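Local coordinates for protein L-lysine 6-monooxygenase involved in desferrioxamine biosynthesis (Erwinia amylovora CFBP1430, PDB 5O8P) that is an FAD-containing cadaverine monooxygenase of desferrioxamine biosynthesis, probably N-hydroxylating its substrate with NADPH, at residues Asp250-Leu255 and Glu262-Gln267; Lys268-Gly273 and His389-Pro394; Asn383-Thr388 and Cys400-Val405. All coordinates share one frame; numbering follows the deposited sequence.

Contact 1: residues Asp250-Leu255 and Glu262-Gln267; sequences DYFHSL and ELNASQ
F252 and L263 mark the nearest approach of the two backbones, with CA atoms 9.0 Å apart where helix 246-253 faces helix 257-266. The two helices follow one another in a compact helix-loop-helix unit, and the spacing between them is wide enough to hold one aromatic side chain. That side chain is F252, which illustrates how a single ring can join two helical segments without any hydrogen bond between them. Its CG lies opposite the backbone N (chi1 -173°), and this torsion carries the ring across to the second helix.

The two partners meet its outer end differently. L263 touches with its CB, which lies near the ring plane, at the edge, 3.7 Å from CE1 of F252; the two side chains run past each other in opposite directions. N264 presents its flat amide to the end of the ring, with OD1 at 3.6 Å and ND2 at 3.7 Å from CZ of F252. Amide and ring planes are turned 33° from each other, and OD1 comes in obliquely. Q267 adds a more distant touch through OE1, 4.4 Å from CE1 of F252.

All these residues are buried. The W248 ring meets that of F252, their planes about 30° apart, and R260 of the second helix packs on F252 as well as on L255. The ND2 of N264 makes a weak hydrogen bond to L386 O, which gives the amide a polar partner beyond the ring. Y251 binds outward instead, its OH hydrogen-bonded to E324 and Q322 of the second subunit. One residue before F252, the carbonyl oxygen of Y251 accepts two bonds from one residue: S254 OG at 2.7 Å and S254 N approach Y251 O from the same face of its plane.

Contact 2: residues Lys268-Gly273 and His389-Pro394; sequences KNLYKG and HGFVTP. With FAD (flavin-adenine dinucleotide), chain C.
Two aromatic residues, Y271 and F391, meet here without stacking: the ring of Y271 lies against the CA and CB of F391, while the ring of F391 turns its face to L270. The contact joins the loop 268-273 to a type I beta turn, G390 to T393, which directly follows helix 386-389; G390 leaves the helical conformation with positive phi. It is a worked example of two loops from distant parts of the sequence that meet mainly through apolar surfaces, with no hydrogen bond between them.

The closest touch is Y271 CD1 to F391 CB, 3.5 Å. F391 CA lies over one face of the Y271 ring, toward its rim, and K272 CG covers the opposite face. F391 has its CG wedged between its own N and carbonyl carbon (chi1 85°), a torsion that sets the ring beside L270. The CD1 of L270 makes a CH-pi contact 3.8 Å from the centroid of the F391 ring, only 15° off the normal, and L270 CB lies 3.6 Å from F391 CD2. V392 CG1 backs the other face of the same ring. W248 meets F391 edge-to-face.

Y271 and K272 bind NADP(+) in a structure of this protein, though none is bound to this chain here, and P394 lines the FAD pocket. P394 approaches the tyrosine obliquely, with CG 4.3 Å from Y271 CD2. Within the turn, T393 OG1 donates to G390 O over 3.1 Å, in the carbonyl plane. On the cofactor side, P394 O receives a weak hydrogen bond from the ribityl O2' of FAD at 3.4 Å.

Contact 3: residues Asn383-Thr388 and Cys400-Val405; sequences NAELHT and CYRNSV. With FAD (flavin-adenine dinucleotide), chain C.
R402 and E385 reach each other through one bend apiece: the arginine extends from its helix and then turns at chi3 (35°), and the glutamate folds at chi2 (-83°), bringing carboxylate and guanidinium together. The result is a buried salt bridge, R402 NH1 to E385 OE2 at 2.8 Å. One N-H makes the bridge, not a flat, two-pronged pair, for the two planes stand 82° apart. The donor meets OE2 on its syn side but somewhat out of the carboxylate plane, and OE2 in turn is tilted from the guanidinium plane.

The other carboxylate oxygen turns back on its own segment. E385 OE1 accepts from A384 N at 2.7 Å, met nearly in line with its C-O bond, so each oxygen has a different donor and the carboxylate is held from two directions. E385 also occupies the N-cap position of helix 386-389, where T388 N, at 3.1 Å, and T388 OG1, at 3.2 Å, both reach E385 O from one face.

N383, in a left-handed backbone conformation, sets its N 3.7 Å from R402 NH1, over one face of the guanidinium. Its ND2 points to the cofactor and makes a weak hydrogen bond of 3.4 Å to the pyrophosphate oxygen O2P of FAD. The same segment thus carries both a buried salt bridge (E385) and an FAD contact (N383).

F19 of helix 18-27, itself an FAD-binding residue, forms a cation-pi contact with R402, and Q382 OE1 accepts from R402 NE. The contact therefore lies between strand 379-381, which leads toward N383 from the mixed sheet that contains strand 8-14, probably the FAD-binding one, and helices 399-410 and 18-27, with helix 257-266 packing against H387 and T388.

In the fold
The three contacts form a continuous block leading from a subunit interface to the cofactor. Contacts 1 and 2, with centres 10 Å apart, join through a probable hydrogen bond of 3.1 Å between N264 O and Y271 OH, which ties the helix pair to an NADP(+)-site tyrosine; F252 also packs on the backbone around G390. Contacts 2 and 3, about 12 Å apart between centres, interleave along the chain and both touch FAD. There T393 O lies 3.2 Å from R402 NH1, a probable hydrogen bond, giving NH1 a second acceptor besides E385. Contact 1, about 14 Å from contact 3 between centres, meets it partly by packing of H253 and F252 on T388 O, besides the weak N264-L386 bond.

Contact 1: residues Asp250-Leu255 and Glu262-Gln267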
loop_
_atom_site.group_PDB
_atom_site.type_symbol
_atom_site.label_atom_id
_atom_site.label_comp_id
_atom_site.label_asym_id
_atom_site.label_seq_id
_atom_site.Cartn_x
_atom_site.Cartn_y
_atom_site.Cartn_z
ATOM N N ASP B 250 -29.288 -8.830 13.257
ATOM C CA ASP B 250 -30.727 -9.135 13.246
ATOM C C ASP B 250 -30.992 -10.360 12.388
ATOM O O ASP B 250 -31.740 -11.254 12.778
ATOM C CB ASP B 250 -31.554 -7.959 12.703
ATOM C CG ASP B 250 -31.409 -6.684 13.531
ATOM O OD1 ASP B 250 -31.156 -6.771 14.753
ATOM O OD2 ASP B 250 -31.561 -5.583 12.962
ATOM N N TYR B 251 -30.370 -10.384 11.213
ATOM C CA TYR B 251 -30.512 -11.498 10.272
ATOM C C TYR B 251 -30.032 -12.791 10.916
ATOM O O TYR B 251 -30.777 -13.776 10.937
ATOM C CB TYR B 251 -29.759 -11.199 8.960
ATOM C CG TYR B 251 -29.439 -12.401 8.099
ATOM C CD1 TYR B 251 -30.429 -13.002 7.332
ATOM C CD2 TYR B 251 -28.141 -12.928 8.041
ATOM C CE1 TYR B 251 -30.150 -14.106 6.539
ATOM C CE2 TYR B 251 -27.851 -14.034 7.253
ATOM C CZ TYR B 251 -28.863 -14.625 6.511
ATOM O OH TYR B 251 -28.602 -15.715 5.714
ATOM N N PHE B 252 -28.822 -12.759 11.479
ATOM C CA PHE B 252 -28.217 -13.935 12.099
ATOM C C PHE B 252 -29.043 -14.511 13.251
ATOM O O PHE B 252 -29.109 -15.734 13.419
ATOM C CB PHE B 252 -26.798 -13.615 12.586
ATOM C CG PHE B 252 -26.045 -14.823 13.078
ATOM C CD1 PHE B 252 -25.337 -15.642 12.207
ATOM C CD2 PHE B 252 -26.126 -15.190 14.417
ATOM C CE1 PHE B 252 -24.696 -16.771 12.680
ATOM C CE2 PHE B 252 -25.489 -16.324 14.889
ATOM C CZ PHE B 252 -24.779 -17.119 14.019
ATOM N N HIS B 253 -29.679 -13.629 14.019
ATOM C CA HIS B 253 -30.320 -14.007 15.274
ATOM C C HIS B 253 -31.692 -14.623 14.993
ATOM O O HIS B 253 -32.266 -15.217 15.893
ATOM C CB HIS B 253 -30.446 -12.769 16.199
ATOM C CG HIS B 253 -30.933 -13.077 17.580
ATOM N ND1 HIS B 253 -32.272 -13.145 17.901
ATOM C CD2 HIS B 253 -30.259 -13.324 18.725
ATOM C CE1 HIS B 253 -32.403 -13.423 19.184
ATOM N NE2 HIS B 253 -31.195 -13.536 19.707
ATOM N N SER B 254 -32.204 -14.470 13.758
ATOM C CA SER B 254 -33.512 -14.997 13.364
ATOM C C SER B 254 -33.397 -16.362 12.685
ATOM O O SER B 254 -34.418 -17.007 12.428
ATOM C CB SER B 254 -34.193 -14.012 12.415
ATOM O OG SER B 254 -33.504 -13.953 11.170
ATOM N N LEU B 255 -32.155 -16.790 12.416
ATOM C CA LEU B 255 -31.861 -18.089 11.828
ATOM C C LEU B 255 -31.969 -19.201 12.885
ATOM O O LEU B 255 -31.400 -19.028 13.959
ATOM C CB LEU B 255 -30.433 -18.127 11.304
ATOM C CG LEU B 255 -30.076 -17.204 10.141
ATOM C CD1 LEU B 255 -28.581 -17.249 9.868
ATOM C CD2 LEU B 255 -30.848 -17.598 8.894
ATOM N N GLU B 262 -23.901 -24.057 12.944
ATOM C CA GLU B 262 -23.185 -24.428 11.711
ATOM C C GLU B 262 -22.542 -23.210 11.026
ATOM O O GLU B 262 -21.453 -23.339 10.450
ATOM C CB GLU B 262 -24.074 -25.225 10.729
ATOM C CG GLU B 262 -23.849 -24.903 9.260
ATOM C CD GLU B 262 -24.785 -25.619 8.313
ATOM O OE1 GLU B 262 -25.714 -26.351 8.746
ATOM O OE2 GLU B 262 -24.572 -25.418 7.105
ATOM N N LEU B 263 -23.205 -22.049 11.078
ATOM C CA LEU B 263 -22.604 -20.799 10.587
ATOM C C LEU B 263 -21.347 -20.389 11.367
ATOM O O LEU B 263 -20.402 -19.918 10.788
ATOM C CB LEU B 263 -23.606 -19.628 10.594
ATOM C CG LEU B 263 -24.313 -19.353 9.263
ATOM C CD1 LEU B 263 -23.308 -18.855 8.228
ATOM C CD2 LEU B 263 -25.070 -20.557 8.728
ATOM N N ASN B 264 -21.356 -20.549 12.681
ATOM C CA ASN B 264 -20.218 -20.111 13.511
ATOM C C ASN B 264 -18.947 -20.957 13.311
ATOM O O ASN B 264 -17.850 -20.441 13.455
ATOM C CB ASN B 264 -20.623 -19.998 14.989
ATOM C CG ASN B 264 -21.478 -18.753 15.268
ATOM O OD1 ASN B 264 -21.321 -17.691 14.628
ATOM N ND2 ASN B 264 -22.406 -18.882 16.214
ATOM N N ALA B 265 -19.107 -22.236 12.977
ATOM C CA ALA B 265 -17.996 -23.100 12.579
ATOM C C ALA B 265 -17.485 -22.894 11.137
ATOM O O ALA B 265 -16.302 -23.130 10.882
ATOM C CB ALA B 265 -18.316 -24.572 12.836
ATOM N N SER B 266 -18.345 -22.467 10.210
ATOM C CA SER B 266 -17.931 -22.188 8.822
ATOM C C SER B 266 -17.495 -20.733 8.544
ATOM O O SER B 266 -17.113 -20.411 7.419
ATOM C CB SER B 266 -19.045 -22.614 7.843
ATOM O OG SER B 266 -20.062 -21.631 7.704
ATOM N N GLN B 267 -17.615 -19.855 9.540
ATOM C CA GLN B 267 -17.337 -18.412 9.370
ATOM C C GLN B 267 -16.144 -18.024 10.242
ATOM O O GLN B 267 -16.063 -16.896 10.733
ATOM C CB GLN B 267 -18.562 -17.533 9.729
ATOM C CG GLN B 267 -19.699 -17.522 8.719
ATOM C CD GLN B 267 -20.835 -16.591 9.100
ATOM O OE1 GLN B 267 -21.064 -16.291 10.278
ATOM N NE2 GLN B 267 -21.584 -16.162 8.099
#

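Contact 2: residues Lys268-Gly273 and His389-Pro394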
loop_
_atom_site.group_PDB
_atom_site.type_symbol
_atom_site.label_atom_id
_atom_site.label_comp_id
_atom_site.label_asym_id
_atom_site.label_seq_id
_atom_site.Cartn_x
_atom_site.Cartn_y
_atom_site.Cartn_z
ATOM N N LYS B 268 -15.173 -18.923 10.371
ATOM C CA LYS B 268 -13.969 -18.634 11.155
ATOM C C LYS B 268 -13.005 -17.654 10.447
ATOM O O LYS B 268 -12.256 -16.966 11.134
ATOM C CB LYS B 268 -13.261 -19.938 11.540
ATOM C CG LYS B 268 -14.116 -20.805 12.452
ATOM C CD LYS B 268 -13.439 -22.125 12.767
ATOM C CE LYS B 268 -14.150 -22.884 13.872
ATOM N NZ LYS B 268 -13.228 -23.846 14.533
ATOM N N ASN B 269 -13.032 -17.575 9.110
ATOM C CA ASN B 269 -12.299 -16.486 8.408
ATOM C C ASN B 269 -12.785 -15.067 8.774
ATOM O O ASN B 269 -12.023 -14.110 8.648
ATOM C CB ASN B 269 -12.133 -16.682 6.872
ATOM C CG ASN B 269 -13.400 -17.111 6.161
ATOM O OD1 ASN B 269 -14.484 -17.170 6.737
ATOM N ND2 ASN B 269 -13.255 -17.433 4.886
ATOM N N LEU B 270 -14.028 -14.938 9.247
ATOM C CA LEU B 270 -14.592 -13.636 9.609
ATOM C C LEU B 270 -14.159 -13.110 10.991
ATOM O O LEU B 270 -14.229 -11.901 11.233
ATOM C CB LEU B 270 -16.130 -13.663 9.510
ATOM C CG LEU B 270 -16.825 -14.008 8.172
ATOM C CD1 LEU B 270 -18.282 -13.565 8.202
ATOM C CD2 LEU B 270 -16.093 -13.437 6.963
ATOM N N TYR B 271 -13.732 -13.996 11.893
ATOM C CA TYR B 271 -13.289 -13.581 13.251
ATOM C C TYR B 271 -12.023 -14.262 13.819
ATOM O O TYR B 271 -11.263 -13.610 14.536
ATOM C CB TYR B 271 -14.449 -13.627 14.272
ATOM C CG TYR B 271 -14.995 -15.005 14.656
ATOM C CD1 TYR B 271 -15.609 -15.830 13.706
ATOM C CD2 TYR B 271 -14.966 -15.449 15.991
ATOM C CE1 TYR B 271 -16.126 -17.065 14.051
ATOM C CE2 TYR B 271 -15.493 -16.689 16.350
ATOM C CZ TYR B 271 -16.075 -17.489 15.375
ATOM O OH TYR B 271 -16.604 -18.720 15.693
ATOM N N LYS B 272 -11.787 -15.537 13.489
ATOM C CA LYS B 272 -10.635 -16.304 14.008
ATOM C C LYS B 272 -9.426 -16.364 13.032
ATOM O O LYS B 272 -8.550 -17.197 13.168
ATOM C CB LYS B 272 -11.125 -17.712 14.422
ATOM C CG LYS B 272 -11.841 -17.750 15.772
ATOM C CD LYS B 272 -12.829 -18.918 15.909
ATOM C CE LYS B 272 -12.263 -20.306 15.568
ATOM N NZ LYS B 272 -11.113 -20.771 16.402
ATOM N N GLY B 273 -9.358 -15.452 12.063
ATOM C CA GLY B 273 -8.275 -15.446 11.068
ATOM C C GLY B 273 -7.024 -14.709 11.497
ATOM O O GLY B 273 -7.025 -14.001 12.499
ATOM N N HIS B 389 -25.707 -14.446 18.421
ATOM C CA HIS B 389 -25.496 -13.172 17.711
ATOM C C HIS B 389 -24.362 -13.200 16.681
ATOM O O HIS B 389 -24.125 -12.198 16.007
ATOM C CB HIS B 389 -25.241 -12.051 18.722
ATOM C CG HIS B 389 -26.455 -11.666 19.494
ATOM N ND1 HIS B 389 -27.024 -10.413 19.393
ATOM C CD2 HIS B 389 -27.218 -12.362 20.370
ATOM C CE1 HIS B 389 -28.081 -10.349 20.185
ATOM N NE2 HIS B 389 -28.228 -11.519 20.781
ATOM N N GLY B 390 -23.659 -14.323 16.583
ATOM C CA GLY B 390 -22.759 -14.598 15.467
ATOM C C GLY B 390 -21.338 -14.132 15.681
ATOM O O GLY B 390 -20.967 -13.711 16.773
ATOM N N PHE B 391 -20.558 -14.172 14.597
ATOM C CA PHE B 391 -19.112 -13.858 14.612
ATOM C C PHE B 391 -18.714 -12.443 15.100
ATOM O O PHE B 391 -17.515 -12.182 15.288
ATOM C CB PHE B 391 -18.552 -14.075 13.201
ATOM C CG PHE B 391 -18.732 -12.888 12.292
ATOM C CD1 PHE B 391 -19.913 -12.686 11.581
ATOM C CD2 PHE B 391 -17.729 -11.927 12.216
ATOM C CE1 PHE B 391 -20.062 -11.575 10.773
ATOM C CE2 PHE B 391 -17.876 -10.808 11.421
ATOM C CZ PHE B 391 -19.036 -10.640 10.691
ATOM N N VAL B 392 -19.685 -11.537 15.282
ATOM C CA VAL B 392 -19.372 -10.133 15.617
ATOM C C VAL B 392 -19.157 -9.876 17.106
ATOM O O VAL B 392 -18.842 -8.744 17.494
ATOM C CB VAL B 392 -20.463 -9.158 15.133
ATOM C CG1 VAL B 392 -20.625 -9.251 13.623
ATOM C CG2 VAL B 392 -21.771 -9.426 15.863
ATOM N N THR B 393 -19.291 -10.920 17.934
ATOM C CA THR B 393 -19.396 -10.802 19.390
ATOM C C THR B 393 -18.077 -10.357 20.090
ATOM O O THR B 393 -18.112 -9.412 20.875
ATOM C CB THR B 393 -19.978 -12.127 19.978
ATOM O OG1 THR B 393 -21.313 -12.358 19.498
ATOM C CG2 THR B 393 -20.021 -12.139 21.455
ATOM N N PRO B 394 -16.915 -10.996 19.788
ATOM C CA PRO B 394 -15.652 -10.520 20.378
ATOM C C PRO B 394 -15.064 -9.218 19.785
ATOM O O PRO B 394 -14.010 -8.775 20.239
ATOM C CB PRO B 394 -14.674 -11.690 20.130
ATOM C CG PRO B 394 -15.403 -12.727 19.339
ATOM C CD PRO B 394 -16.683 -12.128 18.870
HETATM P PA FAD C . -11.742 -9.629 29.649
HETATM O O1A FAD C . -10.302 -9.153 29.602
HETATM O O2A FAD C . -12.032 -11.110 29.645
HETATM O O5B FAD C . -12.371 -8.948 30.972
HETATM C C5B FAD C . -12.967 -9.707 32.020
HETATM C C4B FAD C . -12.662 -9.152 33.407
HETATM O O4B FAD C . -13.617 -9.674 34.344
HETATM C C3B FAD C . -11.288 -9.571 33.916
HETATM O O3B FAD C . -10.621 -8.418 34.447
HETATM C C2B FAD C . -11.576 -10.651 34.958
HETATM O O2B FAD C . -10.627 -10.703 36.029
HETATM C C1B FAD C . -12.939 -10.236 35.477
HETATM N N9A FAD C . -13.730 -11.292 36.166
HETATM C C8A FAD C . -14.027 -12.540 35.747
HETATM N N7A FAD C . -14.782 -13.187 36.679
HETATM C C5A FAD C . -14.975 -12.344 37.716
HETATM C C6A FAD C . -15.670 -12.369 39.033
HETATM N N6A FAD C . -16.340 -13.470 39.451
HETATM N N1A FAD C . -15.618 -11.252 39.806
HETATM C C2A FAD C . -14.957 -10.141 39.417
HETATM N N3A FAD C . -14.301 -10.056 38.243
HETATM C C4A FAD C . -14.278 -11.097 37.367
HETATM N N1 FAD C . -10.643 -8.000 19.579
HETATM C C2 FAD C . -10.626 -6.929 18.743
HETATM O O2 FAD C . -11.721 -6.497 18.316
HETATM N N3 FAD C . -9.478 -6.318 18.371
HETATM C C4 FAD C . -8.276 -6.741 18.801
HETATM O O4 FAD C . -7.231 -6.166 18.440
HETATM C C4X FAD C . -8.208 -7.907 19.718
HETATM N N5 FAD C . -7.033 -8.378 20.189
HETATM C C5X FAD C . -7.005 -9.446 21.021
HETATM C C6 FAD C . -5.764 -9.889 21.473
HETATM C C7 FAD C . -5.657 -10.980 22.332
HETATM C C7M FAD C . -4.301 -11.443 22.805
HETATM C C8 FAD C . -6.898 -11.681 22.772
HETATM C C8M FAD C . -6.810 -12.862 23.699
HETATM C C9 FAD C . -8.146 -11.247 22.322
HETATM C C9A FAD C . -8.270 -10.146 21.455
HETATM N N10 FAD C . -9.531 -9.659 20.969
HETATM C C10 FAD C . -9.506 -8.538 20.093
HETATM C "C1'" FAD C . -10.847 -10.255 21.330
HETATM C "C2'" FAD C . -11.518 -9.537 22.525
HETATM O "O2'" FAD C . -11.464 -8.106 22.349
HETATM C "C3'" FAD C . -10.917 -9.911 23.894
HETATM O "O3'" FAD C . -11.060 -11.319 24.136
HETATM C "C4'" FAD C . -11.550 -9.149 25.065
HETATM O "O4'" FAD C . -10.611 -9.067 26.144
HETATM C "C5'" FAD C . -12.829 -9.805 25.578
HETATM O "O5'" FAD C . -13.618 -8.823 26.253
HETATM P P FAD C . -13.997 -9.005 27.798
HETATM O O1P FAD C . -14.768 -7.777 28.238
HETATM O O2P FAD C . -14.643 -10.361 27.855
HETATM O O3P FAD C . -12.477 -8.925 28.378
#

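Contact 3: residues Asn383-Thr388 and Cys400-Val405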
loop_
_atom_site.group_PDB
_atom_site.type_symbol
_atom_site.label_atom_id
_atom_site.label_comp_id
_atom_site.label_asym_id
_atom_site.label_seq_id
_atom_site.Cartn_x
_atom_site.Cartn_y
_atom_site.Cartn_z
ATOM N N ASN B 383 -20.276 -10.386 25.303
ATOM C CA ASN B 383 -19.331 -11.400 24.826
ATOM C C ASN B 383 -19.568 -12.815 25.416
ATOM O O ASN B 383 -18.610 -13.508 25.759
ATOM C CB ASN B 383 -17.889 -10.915 25.110
ATOM C CG ASN B 383 -16.805 -11.646 24.301
ATOM O OD1 ASN B 383 -16.964 -11.977 23.115
ATOM N ND2 ASN B 383 -15.664 -11.874 24.958
ATOM N N ALA B 384 -20.813 -13.250 25.534
ATOM C CA ALA B 384 -21.101 -14.697 25.717
ATOM C C ALA B 384 -22.280 -15.146 24.835
ATOM O O ALA B 384 -23.005 -16.094 25.161
ATOM C CB ALA B 384 -21.344 -15.011 27.189
ATOM N N GLU B 385 -22.461 -14.434 23.724
ATOM C CA GLU B 385 -23.602 -14.607 22.827
ATOM C C GLU B 385 -23.152 -14.932 21.392
ATOM O O GLU B 385 -23.940 -14.759 20.465
ATOM C CB GLU B 385 -24.517 -13.356 22.876
ATOM C CG GLU B 385 -23.993 -12.067 22.212
ATOM C CD GLU B 385 -23.056 -11.222 23.052
ATOM O OE1 GLU B 385 -22.518 -11.727 24.045
ATOM O OE2 GLU B 385 -22.831 -10.056 22.685
ATOM N N LEU B 386 -21.916 -15.418 21.220
ATOM C CA LEU B 386 -21.400 -15.873 19.907
ATOM C C LEU B 386 -22.327 -16.901 19.215
ATOM O O LEU B 386 -22.500 -16.898 17.993
ATOM C CB LEU B 386 -19.991 -16.478 20.088
ATOM C CG LEU B 386 -19.188 -17.105 18.930
ATOM C CD1 LEU B 386 -19.197 -16.263 17.660
ATOM C CD2 LEU B 386 -17.751 -17.359 19.371
ATOM N N HIS B 387 -22.924 -17.772 20.015
ATOM C CA HIS B 387 -23.814 -18.830 19.516
ATOM C C HIS B 387 -25.182 -18.339 19.026
ATOM O O HIS B 387 -25.860 -19.057 18.309
ATOM C CB HIS B 387 -23.941 -19.962 20.559
ATOM C CG HIS B 387 -24.651 -19.570 21.814
ATOM N ND1 HIS B 387 -24.029 -18.905 22.857
ATOM C CD2 HIS B 387 -25.893 -19.869 22.251
ATOM C CE1 HIS B 387 -24.890 -18.735 23.844
ATOM N NE2 HIS B 387 -26.026 -19.315 23.504
ATOM N N THR B 388 -25.587 -17.138 19.423
ATOM C CA THR B 388 -26.887 -16.542 19.036
ATOM C C THR B 388 -26.820 -15.178 18.311
ATOM O O THR B 388 -27.809 -14.791 17.689
ATOM C CB THR B 388 -27.748 -16.297 20.295
ATOM O OG1 THR B 388 -27.005 -15.480 21.216
ATOM C CG2 THR B 388 -28.170 -17.591 20.967
ATOM N N CYS B 400 -19.466 -0.543 21.311
ATOM C CA CYS B 400 -20.369 0.615 21.450
ATOM C C CYS B 400 -21.801 0.330 20.979
ATOM O O CYS B 400 -22.739 0.817 21.604
ATOM C CB CYS B 400 -19.838 1.828 20.710
ATOM S SG CYS B 400 -18.524 2.680 21.574
ATOM N N TYR B 401 -21.969 -0.448 19.899
ATOM C CA TYR B 401 -23.311 -0.846 19.469
ATOM C C TYR B 401 -24.016 -1.567 20.626
ATOM O O TYR B 401 -25.092 -1.138 21.063
ATOM C CB TYR B 401 -23.317 -1.735 18.195
ATOM C CG TYR B 401 -24.706 -2.272 17.876
ATOM C CD1 TYR B 401 -25.691 -1.436 17.350
ATOM C CD2 TYR B 401 -25.057 -3.597 18.156
ATOM C CE1 TYR B 401 -26.982 -1.897 17.124
ATOM C CE2 TYR B 401 -26.337 -4.078 17.898
ATOM C CZ TYR B 401 -27.299 -3.213 17.378
ATOM O OH TYR B 401 -28.588 -3.618 17.116
ATOM N N ARG B 402 -23.391 -2.633 21.127
ATOM C CA ARG B 402 -24.003 -3.452 22.181
ATOM C C ARG B 402 -24.258 -2.622 23.458
ATOM O O ARG B 402 -25.368 -2.629 24.004
ATOM C CB ARG B 402 -23.152 -4.698 22.488
ATOM C CG ARG B 402 -23.857 -5.758 23.335
ATOM C CD ARG B 402 -23.018 -6.986 23.646
ATOM N NE ARG B 402 -21.603 -6.652 23.823
ATOM C CZ ARG B 402 -20.573 -7.199 23.178
ATOM N NH1 ARG B 402 -20.727 -8.214 22.328
ATOM N NH2 ARG B 402 -19.346 -6.756 23.433
ATOM N N ASN B 403 -23.248 -1.873 23.888
ATOM C CA ASN B 403 -23.390 -0.979 25.037
ATOM C C ASN B 403 -24.538 0.027 24.868
ATOM O O ASN B 403 -25.271 0.311 25.825
ATOM C CB ASN B 403 -22.065 -0.243 25.326
ATOM C CG ASN B 403 -21.008 -1.150 25.940
ATOM O OD1 ASN B 403 -21.324 -2.038 26.724
ATOM N ND2 ASN B 403 -19.748 -0.922 25.589
ATOM N N SER B 404 -24.712 0.537 23.651
ATOM C CA SER B 404 -25.806 1.463 23.364
ATOM C C SER B 404 -27.195 0.849 23.482
ATOM O O SER B 404 -28.130 1.574 23.860
ATOM C CB SER B 404 -25.639 2.099 21.988
ATOM O OG SER B 404 -24.536 2.976 21.998
ATOM N N VAL B 405 -27.339 -0.447 23.168
ATOM C CA VAL B 405 -28.660 -1.111 23.304
ATOM C C VAL B 405 -28.870 -1.556 24.753
ATOM O O VAL B 405 -30.006 -1.628 25.226
ATOM C CB VAL B 405 -28.953 -2.274 22.273
ATOM C CG1 VAL B 405 -28.135 -2.147 20.986
ATOM C CG2 VAL B 405 -28.776 -3.661 22.866
HETATM P PA FAD C . -11.742 -9.629 29.649
HETATM O O1A FAD C . -10.302 -9.153 29.602
HETATM O O2A FAD C . -12.032 -11.110 29.645
HETATM O O5B FAD C . -12.371 -8.948 30.972
HETATM C C5B FAD C . -12.967 -9.707 32.020
HETATM C C4B FAD C . -12.662 -9.152 33.407
HETATM O O4B FAD C . -13.617 -9.674 34.344
HETATM C C3B FAD C . -11.288 -9.571 33.916
HETATM O O3B FAD C . -10.621 -8.418 34.447
HETATM C C2B FAD C . -11.576 -10.651 34.958
HETATM O O2B FAD C . -10.627 -10.703 36.029
HETATM C C1B FAD C . -12.939 -10.236 35.477
HETATM N N9A FAD C . -13.730 -11.292 36.166
HETATM C C8A FAD C . -14.027 -12.540 35.747
HETATM N N7A FAD C . -14.782 -13.187 36.679
HETATM C C5A FAD C . -14.975 -12.344 37.716
HETATM C C6A FAD C . -15.670 -12.369 39.033
HETATM N N6A FAD C . -16.340 -13.470 39.451
HETATM N N1A FAD C . -15.618 -11.252 39.806
HETATM C C2A FAD C . -14.957 -10.141 39.417
HETATM N N3A FAD C . -14.301 -10.056 38.243
HETATM C C4A FAD C . -14.278 -11.097 37.367
HETATM N N1 FAD C . -10.643 -8.000 19.579
HETATM C C2 FAD C . -10.626 -6.929 18.743
HETATM O O2 FAD C . -11.721 -6.497 18.316
HETATM N N3 FAD C . -9.478 -6.318 18.371
HETATM C C4 FAD C . -8.276 -6.741 18.801
HETATM O O4 FAD C . -7.231 -6.166 18.440
HETATM C C4X FAD C . -8.208 -7.907 19.718
HETATM N N5 FAD C . -7.033 -8.378 20.189
HETATM C C5X FAD C . -7.005 -9.446 21.021
HETATM C C6 FAD C . -5.764 -9.889 21.473
HETATM C C7 FAD C . -5.657 -10.980 22.332
HETATM C C7M FAD C . -4.301 -11.443 22.805
HETATM C C8 FAD C . -6.898 -11.681 22.772
HETATM C C8M FAD C . -6.810 -12.862 23.699
HETATM C C9 FAD C . -8.146 -11.247 22.322
HETATM C C9A FAD C . -8.270 -10.146 21.455
HETATM N N10 FAD C . -9.531 -9.659 20.969
HETATM C C10 FAD C . -9.506 -8.538 20.093
HETATM C "C1'" FAD C . -10.847 -10.255 21.330
HETATM C "C2'" FAD C . -11.518 -9.537 22.525
HETATM O "O2'" FAD C . -11.464 -8.106 22.349
HETATM C "C3'" FAD C . -10.917 -9.911 23.894
HETATM O "O3'" FAD C . -11.060 -11.319 24.136
HETATM C "C4'" FAD C . -11.550 -9.149 25.065
HETATM O "O4'" FAD C . -10.611 -9.067 26.144
HETATM C "C5'" FAD C . -12.829 -9.805 25.578
HETATM O "O5'" FAD C . -13.618 -8.823 26.253
HETATM P P FAD C . -13.997 -9.005 27.798
HETATM O O1P FAD C . -14.768 -7.777 28.238
HETATM O O2P FAD C . -14.643 -10.361 27.855
HETATM O O3P FAD C . -12.477 -8.925 28.378
#